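Local coordinates for genome polyprotein (Rhinovirus C, PDB 6KU8) that probably cleaves the viral polyprotein as the 3C cysteine protease, a chymotrypsin-like enzyme, here in complex with the inhibitor rupintrivir, at residues A[36-41]-A[78-83]. Sequence-based numbering, arbitrary orientation.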
# COMPACT_ATOMS: atom_id res chain seq x y z
N ASN A 36 -2.03 -10.16 -12.35
CA ASN A 36 -2.96 -10.47 -11.27
C ASN A 36 -2.33 -10.26 -9.90
O ASN A 36 -2.76 -10.87 -8.93
CB ASN A 36 -3.45 -11.91 -11.42
CG ASN A 36 -2.31 -12.92 -11.36
OD1 ASN A 36 -1.19 -12.64 -11.80
ND2 ASN A 36 -2.58 -14.09 -10.79
N CYS A 37 -1.30 -9.41 -9.81
CA CYS A 37 -0.53 -9.24 -8.58
C CYS A 37 -0.89 -7.90 -7.93
O CYS A 37 -0.73 -6.85 -8.56
CB CYS A 37 0.97 -9.30 -8.86
SG CYS A 37 1.98 -9.04 -7.37
N ALA A 38 -1.34 -7.95 -6.68
CA ALA A 38 -1.69 -6.77 -5.91
C ALA A 38 -0.88 -6.72 -4.62
O ALA A 38 -0.26 -7.69 -4.19
CB ALA A 38 -3.19 -6.73 -5.56
N VAL A 39 -0.91 -5.55 -4.00
CA VAL A 39 -0.23 -5.32 -2.74
C VAL A 39 -1.28 -4.98 -1.68
O VAL A 39 -2.27 -4.30 -1.96
CB VAL A 39 0.82 -4.21 -2.93
CG1 VAL A 39 0.56 -2.99 -2.07
CG2 VAL A 39 2.21 -4.76 -2.78
N VAL A 40 -1.10 -5.55 -0.49
CA VAL A 40 -1.93 -5.24 0.68
C VAL A 40 -1.03 -5.16 1.90
O VAL A 40 0.05 -5.77 1.94
CB VAL A 40 -3.01 -6.30 0.91
CG1 VAL A 40 -3.99 -6.36 -0.26
CG2 VAL A 40 -2.37 -7.67 1.11
N PRO A 41 -1.46 -4.45 2.92
CA PRO A 41 -0.67 -4.44 4.15
C PRO A 41 -0.65 -5.83 4.79
O PRO A 41 -1.67 -6.52 4.83
CB PRO A 41 -1.38 -3.40 5.03
CG PRO A 41 -2.17 -2.53 4.00
CD PRO A 41 -2.63 -3.55 3.01
N LEU A 78 -0.32 -10.30 -3.19
CA LEU A 78 -1.34 -11.31 -3.48
C LEU A 78 -1.35 -11.56 -4.98
O LEU A 78 -1.42 -10.62 -5.77
CB LEU A 78 -2.73 -10.87 -3.03
CG LEU A 78 -2.91 -10.40 -1.59
CD1 LEU A 78 -4.36 -9.95 -1.41
CD2 LEU A 78 -2.52 -11.50 -0.62
N TRP A 79 -1.28 -12.83 -5.36
CA TRP A 79 -1.51 -13.23 -6.75
C TRP A 79 -2.91 -13.82 -6.79
O TRP A 79 -3.18 -14.85 -6.16
CB TRP A 79 -0.46 -14.22 -7.24
CG TRP A 79 0.96 -13.72 -7.17
CD1 TRP A 79 1.78 -13.71 -6.07
CD2 TRP A 79 1.75 -13.17 -8.24
NE1 TRP A 79 3.00 -13.19 -6.39
CE2 TRP A 79 3.01 -12.85 -7.72
CE3 TRP A 79 1.49 -12.93 -9.59
CZ2 TRP A 79 4.03 -12.30 -8.50
CZ3 TRP A 79 2.50 -12.37 -10.37
CH2 TRP A 79 3.76 -12.07 -9.82
N LEU A 80 -3.80 -13.15 -7.51
CA LEU A 80 -5.24 -13.37 -7.43
C LEU A 80 -5.74 -14.21 -8.59
O LEU A 80 -5.26 -14.11 -9.71
CB LEU A 80 -5.97 -12.03 -7.41
CG LEU A 80 -5.50 -11.11 -6.28
CD1 LEU A 80 -6.04 -9.69 -6.47
CD2 LEU A 80 -5.98 -11.68 -4.97
N ASP A 81 -6.76 -15.03 -8.30
CA ASP A 81 -7.37 -15.89 -9.32
C ASP A 81 -8.48 -15.11 -10.01
O ASP A 81 -9.67 -15.26 -9.72
CB ASP A 81 -7.88 -17.17 -8.69
CG ASP A 81 -8.31 -18.20 -9.73
OD1 ASP A 81 -7.88 -18.08 -10.90
OD2 ASP A 81 -9.07 -19.11 -9.38
N GLN A 82 -8.07 -14.26 -10.96
CA GLN A 82 -8.98 -13.37 -11.68
C GLN A 82 -8.53 -13.31 -13.13
O GLN A 82 -7.36 -13.56 -13.44
CB GLN A 82 -8.98 -11.95 -11.08
CG GLN A 82 -7.70 -11.17 -11.42
CD GLN A 82 -7.54 -9.85 -10.66
OE1 GLN A 82 -8.17 -9.63 -9.62
NE2 GLN A 82 -6.66 -8.99 -11.17
N ASN A 83 -9.47 -12.96 -14.01
CA ASN A 83 -9.17 -12.75 -15.42
C ASN A 83 -8.59 -11.36 -15.66
O ASN A 83 -7.77 -11.19 -16.56
CB ASN A 83 -10.43 -12.93 -16.27
CG ASN A 83 -10.15 -12.81 -17.76
OD1 ASN A 83 -9.32 -13.52 -18.31
ND2 ASN A 83 -10.87 -11.92 -18.43
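Leu80 O accepts a hydrogen bond from the side-chain amide of Asn36, ND2 lying 2.9 Å from it, and also takes a weak one from the backbone N of Gln82. The Asn36 bond lengthens the ladder between strands 37-41 and 75-80, antiparallel neighbours in the six-stranded barrel of this chymotrypsin-like protease. Asparagine suits the end of the strand because its short amide can take over where backbone pairing stops: CG sits between the backbone N and the carbonyl carbon (chi1 60°), and Leu80 O lies almost in the amide plane. Leu80 N closes the same residue pair by donating to Asn36 O at 2.9 Å. Next along the strands, Ala38 and Leu78 form a hydrogen-bonded pair, N to O in both directions. Cys37 and Trp79, between these pairs, form a non-hydrogen-bonded one, with Cys37 CA 3.3 Å from Leu78 O in a CA-H...O contact.

On the opposite face of the sheet from Cys37 and Trp79, Val40 CG1 meets Leu78 CD1 at 3.8 Å, the two side chains crossing at about a right angle. Ala38 CB touches Leu80 CD1; Met30 of strand 26-34 packs against Ala38, Val40 and Leu80, an apolar setting that suits small and branched aliphatic residues.

Trp79 offers a broad ring to small Cys37, whose SG is anti to the backbone N (chi1 178°). CB and SG both lie over one face of the six-membered ring, SG 4.0 Å from its centroid, while Asn36 OD1 approaches the ring edge in plane, 3.5 Å from Trp79 CE3.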